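Local coordinates for protein thin, isoform D (Drosophila melanogaster, PDB 6XG7) that probably acts as a RING-type ubiquitin ligase, with this six-bladed NHL-repeat beta-propeller as the part that probably mediates protein-protein interaction, at residues G36-E41 and F45-G50; F270-W273 and S278-K281; G285-I288 and I294-C297. All blocks are in the same frame, centred on the assembly; numbering follows the deposited sequence.

Interaction 1: residues G36-E41 and F45-G50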
# COMPACT_ATOMS: atom_id res chain seq x y z
N GLY A 36 13.99 9.86 5.69
CA GLY A 36 14.21 8.67 6.47
C GLY A 36 15.65 8.45 6.90
O GLY A 36 16.34 9.38 7.32
N GLY A 37 16.11 7.21 6.79
CA GLY A 37 17.36 6.78 7.38
C GLY A 37 17.08 5.99 8.64
O GLY A 37 16.12 6.25 9.36
N ARG A 38 17.92 4.98 8.91
CA ARG A 38 17.60 4.07 10.00
C ARG A 38 17.60 4.77 11.35
O ARG A 38 18.52 5.53 11.69
CB ARG A 38 18.55 2.86 10.06
CG ARG A 38 18.12 1.90 11.20
CD ARG A 38 18.83 0.56 11.29
NE ARG A 38 18.41 -0.12 12.52
CZ ARG A 38 18.83 -1.32 12.91
NH1 ARG A 38 19.70 -2.00 12.17
NH2 ARG A 38 18.39 -1.84 14.05
N GLY A 39 16.61 4.45 12.16
CA GLY A 39 16.59 4.93 13.53
C GLY A 39 15.17 5.04 14.05
O GLY A 39 14.21 4.70 13.37
N SER A 40 15.08 5.53 15.28
CA SER A 40 13.82 5.66 15.99
C SER A 40 13.49 7.10 16.37
O SER A 40 12.44 7.33 16.98
CB SER A 40 13.81 4.77 17.25
OG SER A 40 14.64 5.26 18.28
N GLU A 41 14.35 8.05 16.03
CA GLU A 41 14.04 9.46 16.21
C GLU A 41 12.91 9.85 15.27
O GLU A 41 12.65 9.17 14.27
CB GLU A 41 15.27 10.31 15.87
CG GLU A 41 16.48 10.12 16.78
CD GLU A 41 17.69 11.00 16.39
OE1 GLU A 41 18.10 11.93 17.15
OE2 GLU A 41 18.25 10.74 15.31
N PHE A 45 13.29 6.01 10.08
CA PHE A 45 12.46 4.82 9.92
C PHE A 45 13.28 3.59 10.23
O PHE A 45 14.51 3.58 10.11
CB PHE A 45 11.95 4.64 8.48
CG PHE A 45 11.22 5.83 7.92
CD1 PHE A 45 10.19 6.43 8.61
CD2 PHE A 45 11.56 6.33 6.67
CE1 PHE A 45 9.54 7.52 8.07
CE2 PHE A 45 10.90 7.41 6.14
CZ PHE A 45 9.89 8.00 6.84
N THR A 46 12.60 2.52 10.61
CA THR A 46 13.23 1.20 10.70
C THR A 46 12.29 0.24 9.98
O THR A 46 11.21 -0.08 10.49
CB THR A 46 13.54 0.78 12.13
OG1 THR A 46 14.32 1.80 12.78
CG2 THR A 46 14.35 -0.50 12.10
N TRP A 47 12.69 -0.16 8.78
CA TRP A 47 11.93 -1.07 7.93
C TRP A 47 10.51 -0.58 7.68
O TRP A 47 9.53 -1.27 7.99
CB TRP A 47 11.98 -2.51 8.46
CG TRP A 47 13.44 -3.01 8.42
CD1 TRP A 47 14.20 -3.23 7.30
CD2 TRP A 47 14.29 -3.30 9.54
NE1 TRP A 47 15.47 -3.65 7.66
CE2 TRP A 47 15.55 -3.69 9.02
CE3 TRP A 47 14.12 -3.27 10.93
CZ2 TRP A 47 16.62 -4.04 9.85
CZ3 TRP A 47 15.18 -3.62 11.74
CH2 TRP A 47 16.41 -3.98 11.20
N PRO A 48 10.37 0.59 7.08
CA PRO A 48 9.04 1.09 6.73
C PRO A 48 8.38 0.22 5.66
O PRO A 48 9.05 -0.39 4.83
CB PRO A 48 9.33 2.49 6.18
CG PRO A 48 10.71 2.38 5.61
CD PRO A 48 11.45 1.40 6.48
N ARG A 49 7.05 0.20 5.69
CA ARG A 49 6.29 -0.68 4.80
C ARG A 49 5.25 0.11 4.03
O ARG A 49 5.54 0.62 2.94
CB ARG A 49 5.74 -1.88 5.57
CG ARG A 49 6.87 -2.76 6.10
CD ARG A 49 6.38 -4.13 6.49
NE ARG A 49 7.38 -4.89 7.24
CZ ARG A 49 8.15 -5.86 6.74
NH1 ARG A 49 8.09 -6.21 5.45
NH2 ARG A 49 9.01 -6.48 7.54
N GLY A 50 4.03 0.22 4.57
CA GLY A 50 2.98 0.92 3.88
C GLY A 50 3.23 2.42 3.80
O GLY A 50 3.90 3.02 4.62
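Phe45 joins the glycine-rich segment Gly36-Glu41 through both its backbone N-H and its C=O. Its N donates to Gly37 O at 2.9 Å, while its O accepts the N-H of Gly39 from above the carbonyl plane at 3.1 Å, and the CA-H of Arg38 makes a further contact with that oxygen. This inner part is tight: Gly36 CA lies 3.5 Å from CD2 of the buried Phe45 ring, where a side chain at Gly36 would collide. Thr46 adds a third bond, its OG1 donating to Gly39 O at 3.0 Å, again from above the carbonyl plane; Asn66 also donates to that oxygen. A valine in place of Thr46 would probably leave Gly39 O without this donor and the turn less firmly closed. Outward, toward solvent, the contact loosens around the exposed Arg38. Its fully extended chain, CG anti to the backbone N (chi1 -177°), carries the guanidinium past Thr46 CG2 to Trp47, whose CH2 lies over one guanidinium face near its rim, 4.0 Å from Arg38 CZ, the two planes 50° apart. The whole is a linker of the NHL beta-propeller, leading from the outermost strand of one blade, 33-36, to the innermost strand of the next, 51-54.

Interaction 2: residues F270-W273 and S278-K281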
# COMPACT_ATOMS: atom_id res chain seq x y z
N PHE A 270 11.00 2.81 -14.03
CA PHE A 270 12.22 3.45 -13.56
C PHE A 270 12.70 2.76 -12.29
O PHE A 270 11.93 2.13 -11.57
CB PHE A 270 12.04 4.96 -13.35
CG PHE A 270 11.04 5.32 -12.28
CD1 PHE A 270 9.69 5.44 -12.56
CD2 PHE A 270 11.46 5.56 -10.98
CE1 PHE A 270 8.78 5.80 -11.58
CE2 PHE A 270 10.54 5.91 -9.99
CZ PHE A 270 9.20 6.04 -10.31
N GLY A 271 13.99 2.88 -12.05
CA GLY A 271 14.61 2.33 -10.86
C GLY A 271 15.44 1.09 -11.17
O GLY A 271 15.16 0.34 -12.12
N SER A 272 16.46 0.87 -10.34
CA SER A 272 17.29 -0.32 -10.38
C SER A 272 17.87 -0.54 -8.98
O SER A 272 17.72 0.28 -8.09
CB SER A 272 18.40 -0.19 -11.41
OG SER A 272 19.15 0.97 -11.15
N TRP A 273 18.57 -1.66 -8.82
CA TRP A 273 19.08 -2.06 -7.51
C TRP A 273 20.16 -1.10 -7.02
O TRP A 273 21.09 -0.77 -7.74
CB TRP A 273 19.65 -3.47 -7.61
CG TRP A 273 20.15 -4.00 -6.31
CD1 TRP A 273 19.41 -4.58 -5.32
CD2 TRP A 273 21.51 -4.01 -5.85
NE1 TRP A 273 20.21 -4.95 -4.28
CE2 TRP A 273 21.51 -4.61 -4.58
CE3 TRP A 273 22.72 -3.57 -6.40
CZ2 TRP A 273 22.67 -4.78 -3.84
CZ3 TRP A 273 23.88 -3.74 -5.65
CH2 TRP A 273 23.84 -4.34 -4.39
N SER A 278 17.69 7.33 -6.65
CA SER A 278 16.82 6.70 -7.64
C SER A 278 17.07 5.20 -7.79
O SER A 278 16.72 4.59 -8.82
CB SER A 278 16.92 7.43 -8.99
OG SER A 278 16.83 8.84 -8.79
N GLU A 279 17.67 4.59 -6.78
CA GLU A 279 17.86 3.15 -6.73
C GLU A 279 17.10 2.61 -5.52
O GLU A 279 16.76 3.34 -4.59
CB GLU A 279 19.35 2.81 -6.61
CG GLU A 279 20.18 3.38 -7.73
CD GLU A 279 21.67 3.12 -7.56
OE1 GLU A 279 22.35 2.97 -8.60
OE2 GLU A 279 22.17 3.08 -6.41
N PHE A 280 16.85 1.30 -5.54
CA PHE A 280 16.03 0.66 -4.53
C PHE A 280 16.65 -0.67 -4.13
O PHE A 280 17.31 -1.33 -4.93
CB PHE A 280 14.64 0.31 -5.07
CG PHE A 280 13.92 1.47 -5.71
CD1 PHE A 280 13.64 2.62 -4.99
CD2 PHE A 280 13.46 1.37 -7.00
CE1 PHE A 280 12.93 3.65 -5.56
CE2 PHE A 280 12.76 2.40 -7.58
CZ PHE A 280 12.49 3.54 -6.86
N LYS A 281 16.38 -1.11 -2.89
CA LYS A 281 16.79 -2.45 -2.48
C LYS A 281 15.68 -3.36 -1.96
O LYS A 281 15.85 -4.58 -1.99
CB LYS A 281 17.91 -2.40 -1.42
CG LYS A 281 19.26 -2.10 -2.03
CD LYS A 281 20.40 -2.27 -1.06
CE LYS A 281 21.72 -2.01 -1.74
NZ LYS A 281 22.86 -2.21 -0.81
O HOH W 1 18.19 3.75 -10.99
O HOH W 2 21.56 0.64 -10.18
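Ser272 OG is gripped by two waters that bridge it to the segment Ser278-Lys281. It donates to one at 2.6 Å, and this water in turn donates to Trp273 O and to Glu279 OE1, the latter at 2.9 Å; the other water donates both to Ser272 OG and to Ser278 O. The remaining carboxylate oxygen of Glu279, OE2, takes the backbone N-H of Gly276 in the intervening turn, so each carboxylate oxygen has a partner. Directly between the backbones, Phe280 N donates to Ser272 O at 2.9 Å, and Trp273 CA lies 3.2 Å from Phe280 O in a CA-H...O contact, in a short parallel pairing. On the outer side Trp273 is turned with CG anti to its own N (chi1 -177°), an orientation in which the extended Lys281 chain crosses the indole obliquely. Lys281 CE rests over one indole face, offset toward the rim and 3.6 Å from Trp273 CZ2, and its CG approaches NE1; the aliphatic part of the lysine does this packing. At the inner end Phe280 CE2 reaches Gly271 CA at 3.8 Å, close enough that a side chain at Gly271 would clash. Phe280 packs on Val296 and Asp298 of strand 294-298 and, with Phe270, on Ile257 of strand 256-260, while the ring of Phe270 also meets that of Phe307. The parallel pair itself links strand 266-273, outermost in one blade, to the start of strand 279-288 of the next.

Interaction 3: residues G285-I288 and I294-C297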
# COMPACT_ATOMS: atom_id res chain seq x y z
N GLY A 285 5.47 -0.18 0.13
CA GLY A 285 4.34 0.60 -0.32
C GLY A 285 4.69 1.62 -1.39
O GLY A 285 5.83 2.05 -1.56
N VAL A 286 3.65 2.04 -2.12
CA VAL A 286 3.74 3.10 -3.12
C VAL A 286 2.47 3.93 -2.99
O VAL A 286 1.42 3.43 -2.58
CB VAL A 286 3.94 2.52 -4.54
CG1 VAL A 286 2.74 1.75 -4.98
CG2 VAL A 286 4.30 3.60 -5.56
N ALA A 287 2.58 5.22 -3.31
CA ALA A 287 1.43 6.11 -3.28
C ALA A 287 1.66 7.24 -4.29
O ALA A 287 2.77 7.43 -4.79
CB ALA A 287 1.20 6.67 -1.86
N ILE A 288 0.59 7.98 -4.59
CA ILE A 288 0.61 9.01 -5.62
C ILE A 288 -0.04 10.29 -5.08
O ILE A 288 -1.16 10.25 -4.58
CB ILE A 288 -0.05 8.50 -6.93
CG1 ILE A 288 0.00 9.52 -8.06
CG2 ILE A 288 -1.47 8.05 -6.72
CD1 ILE A 288 1.37 9.74 -8.61
N ILE A 294 5.21 10.50 -7.28
CA ILE A 294 5.13 9.10 -6.88
C ILE A 294 6.00 8.93 -5.64
O ILE A 294 7.18 9.32 -5.65
CB ILE A 294 5.62 8.19 -8.01
CG1 ILE A 294 4.78 8.38 -9.27
CG2 ILE A 294 5.58 6.72 -7.56
CD1 ILE A 294 5.42 7.73 -10.49
N LEU A 295 5.44 8.35 -4.59
CA LEU A 295 6.13 8.09 -3.33
C LEU A 295 6.37 6.59 -3.23
O LEU A 295 5.46 5.80 -3.47
CB LEU A 295 5.26 8.49 -2.13
CG LEU A 295 4.60 9.83 -1.95
CD1 LEU A 295 3.71 10.15 -3.08
CD2 LEU A 295 3.81 9.77 -0.65
N VAL A 296 7.56 6.22 -2.80
CA VAL A 296 8.01 4.82 -2.79
C VAL A 296 8.69 4.53 -1.45
O VAL A 296 9.59 5.27 -1.04
CB VAL A 296 8.99 4.62 -3.97
CG1 VAL A 296 9.50 3.22 -4.06
CG2 VAL A 296 8.34 5.05 -5.32
N CYS A 297 8.26 3.51 -0.79
CA CYS A 297 8.97 3.04 0.42
C CYS A 297 10.03 1.93 0.10
O CYS A 297 9.84 0.85 -0.60
CB CYS A 297 7.94 2.39 1.30
SG CYS A 297 8.80 1.81 2.74
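The flat groups that meet between Gly285-Ile288 and Ile294-Cys297 are backbone peptides, with Val286, Ile288, Ile294 and Val296 on one face of the ribbon they form and Ala287 and Leu295 on the other. Ala287 and Leu295 are a hydrogen-bonded antiparallel pair: Leu295 N donates to Ala287 O at 2.8 Å, nearly straight at 176°, and Ala287 N donates back to Leu295 O at 2.9 Å. A third bond, Cys297 N to Gly285 O, is also 2.9 Å long. All three donors sit somewhat tilted from the carbonyl planes of their acceptors. Side chains come close to two of these oxygens, Leu295 O and Ala287 O. Val286 places CG2 anti to its backbone N and CG1 between N and the carbonyl carbon (chi1 66°), which brings CG2 to 3.2 Å from Leu295 O and alongside Ile294 CG2 at 3.9 Å. Farther along this face Ile288 reaches across to Ile294, CD1 meeting CG1 at 3.7 Å. On the opposite face Leu295 bends back over the neighbouring strand: CD1 comes within 3.3 Å of Ala287 O, and CD2 lies 4.2 Å from Ala287 CB. The ribbon is a beta hairpin in the inner part of the last propeller blade, almost wholly buried. Strand 303-306 flanks strand 294-298 on its outer side. Ile288 and Ile294 pack against Phe248 of strand 247-251 in the preceding blade, whereas Leu295 packs on Leu51 and Val53, and Ala287 on Val53, of strand 51-54 in the blade that comes next round the ring.

From the N terminus the three contacts follow in series, none enclosing or crossing another. Interaction 1 closes the short loop 42-44 within the linker that leaves strand 33-36, which itself pairs with strand 303-306 from the other end of the chain and so closes the propeller ring. Interaction 2 closes the turn 274-277, where strand 266-273 of one blade passes to strand 279-288 of the next; interaction 3 closes the hairpin loop 289-293 of that same strand. Interactions 2 and 3 share strand 279-288 and also touch through Phe270 and Ile294. The linker of interaction 1 reaches interaction 3 where Arg49 O meets Gly285 N at 2.9 Å, probably a hydrogen bond.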